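Local coordinates for outer membrane protein Omp121 (Bacteroides thetaiotaomicron, PDB 5FQ8) that probably carries nutrients across the bacterial outer membrane as a plugged beta-barrel transporter of the TonB-dependent receptor family, at residues Lys415-Leu420 with Ser441-Gln446. Residues are numbered along the deposited sequence; the frame is centred on the assembly and turned at random.
Sequences KGKPNL and SGETGQ
K417 and Q446 form an antiparallel hydrogen-bonded pair. K417 N lies 3.1 Å from Q446 O and Q446 N lies 3.1 Å from K417 O, both donors in the plane of the carbonyl they meet. K417 O also receives a CA-H...O contact from G445, whose phi is positive; a side chain there would run into N419 N and the carbonyl of T444, so this close backbone approach depends on its absence. The side chains of the pair leave on the same face and cross obliquely, K417 CE coming to 3.5 Å from Q446 OE1, while Q446 NE2 turns to E493. CG of K417 takes the crowded place between backbone N and carbonyl carbon (chi1 58°), and the chain then runs extended until it bends at its last torsion (chi4 68°). It crosses the E443 side chain at about a right angle, and its ammonium meets OE1 in a salt bridge modelled too short for exact placement to be trusted. A water accepts from K417 NZ and donates to the backbone of the following residue, its oxygen 2.8 Å from P418 O. The K417-Q446 pair lies at the loop end of a beta-hairpin of the transmembrane barrel, whose strands 398-417 and 446-469 are joined by a loop containing helix 420-424. L420 and E443 lie side by side, L420 CD1 3.9 Å from E443 CB. N419, the N-cap of the short helix, packs CB and CG on the T444 carbonyl, CG 3.2 Å from T444 O; OD1 accepts from A422 N and ND2 donates to L497 O. An alanine at N419 would remove both side-chain bonds and would probably loosen the helix start and its tie to the neighbouring loop. Further out, Y370 and Y375 pack against P418 and L420.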
loop_
_atom_site.group_PDB
_atom_site.type_symbol
_atom_site.label_atom_id
_atom_site.label_comp_id
_atom_site.label_asym_id
_atom_site.label_seq_id
_atom_site.Cartn_x
_atom_site.Cartn_y
_atom_site.Cartn_z
ATOM N N LYS B 415 1.350 -9.648 6.483
ATOM C CA LYS B 415 2.557 -9.602 7.300
ATOM C C LYS B 415 2.664 -8.249 7.985
ATOM O O LYS B 415 2.316 -7.227 7.398
ATOM C CB LYS B 415 3.820 -9.861 6.478
ATOM C CG LYS B 415 3.596 -10.602 5.200
ATOM C CD LYS B 415 4.847 -10.636 4.380
ATOM C CE LYS B 415 4.555 -11.046 2.945
ATOM N NZ LYS B 415 3.989 -12.423 2.824
ATOM N N GLY B 416 3.145 -8.249 9.227
ATOM C CA GLY B 416 3.314 -7.009 9.959
ATOM C C GLY B 416 4.333 -7.134 11.066
ATOM O O GLY B 416 4.558 -8.219 11.603
ATOM N N LYS B 417 4.939 -6.009 11.418
ATOM C CA LYS B 417 5.893 -5.916 12.507
ATOM C C LYS B 417 5.751 -4.561 13.181
ATOM O O LYS B 417 5.440 -3.570 12.515
ATOM C CB LYS B 417 7.326 -6.108 12.009
ATOM C CG LYS B 417 7.803 -5.160 10.949
ATOM C CD LYS B 417 9.027 -5.738 10.291
ATOM C CE LYS B 417 9.818 -4.705 9.531
ATOM N NZ LYS B 417 10.446 -3.712 10.449
ATOM N N PRO B 418 5.993 -4.483 14.487
ATOM C CA PRO B 418 5.663 -3.267 15.230
ATOM C C PRO B 418 6.631 -2.135 14.955
ATOM O O PRO B 418 7.731 -2.311 14.432
ATOM C CB PRO B 418 5.762 -3.702 16.694
ATOM C CG PRO B 418 5.912 -5.158 16.685
ATOM C CD PRO B 418 6.518 -5.520 15.378
ATOM N N ASN B 419 6.190 -0.943 15.337
ATOM C CA ASN B 419 7.038 0.237 15.384
ATOM C C ASN B 419 7.881 0.114 16.636
ATOM O O ASN B 419 7.591 0.705 17.677
ATOM C CB ASN B 419 6.201 1.502 15.402
ATOM C CG ASN B 419 7.016 2.732 15.165
ATOM O OD1 ASN B 419 8.051 2.931 15.774
ATOM N ND2 ASN B 419 6.563 3.557 14.253
ATOM N N LEU B 420 8.939 -0.685 16.523
ATOM C CA LEU B 420 9.830 -0.895 17.654
ATOM C C LEU B 420 10.482 0.407 18.104
ATOM O O LEU B 420 10.708 0.612 19.304
ATOM C CB LEU B 420 10.884 -1.929 17.285
ATOM C CG LEU B 420 10.386 -3.326 16.930
ATOM C CD1 LEU B 420 11.517 -4.111 16.372
ATOM C CD2 LEU B 420 9.831 -4.026 18.144
ATOM N N SER B 441 16.366 0.727 15.059
ATOM C CA SER B 441 16.490 1.699 13.982
ATOM C C SER B 441 16.772 1.067 12.638
ATOM O O SER B 441 17.695 0.278 12.507
ATOM C CB SER B 441 17.595 2.690 14.300
ATOM O OG SER B 441 18.407 2.192 15.340
ATOM N N GLY B 442 15.986 1.416 11.627
ATOM C CA GLY B 442 14.818 2.247 11.791
ATOM C C GLY B 442 13.634 1.323 11.688
ATOM O O GLY B 442 13.014 1.178 10.648
ATOM N N GLU B 443 13.356 0.642 12.781
ATOM C CA GLU B 443 12.264 -0.316 12.818
ATOM C C GLU B 443 11.032 0.463 13.237
ATOM O O GLU B 443 10.718 0.600 14.417
ATOM C CB GLU B 443 12.593 -1.466 13.762
ATOM C CG GLU B 443 13.674 -2.390 13.264
ATOM C CD GLU B 443 13.232 -3.246 12.110
ATOM O OE1 GLU B 443 12.030 -3.529 12.030
ATOM O OE2 GLU B 443 14.077 -3.622 11.276
ATOM N N THR B 444 10.334 1.012 12.248
ATOM C CA THR B 444 9.223 1.917 12.491
ATOM C C THR B 444 7.881 1.284 12.186
ATOM O O THR B 444 6.876 1.989 12.097
ATOM C CB THR B 444 9.391 3.198 11.673
ATOM O OG1 THR B 444 9.731 2.872 10.327
ATOM C CG2 THR B 444 10.475 4.048 12.248
ATOM N N GLY B 445 7.845 -0.020 12.033
ATOM C CA GLY B 445 6.620 -0.715 11.709
ATOM C C GLY B 445 6.426 -0.881 10.221
ATOM O O GLY B 445 6.938 -0.127 9.406
ATOM N N GLN B 446 5.655 -1.893 9.864
ATOM C CA GLN B 446 5.347 -2.158 8.472
ATOM C C GLN B 446 4.188 -3.129 8.438
ATOM O O GLN B 446 4.042 -3.955 9.333
ATOM C CB GLN B 446 6.556 -2.726 7.748
ATOM C CG GLN B 446 6.319 -3.044 6.317
ATOM C CD GLN B 446 7.503 -3.725 5.703
ATOM O OE1 GLN B 446 8.306 -4.328 6.403
ATOM N NE2 GLN B 446 7.638 -3.614 4.397
HETATM O O HOH W 1 9.760 -2.707 12.607
#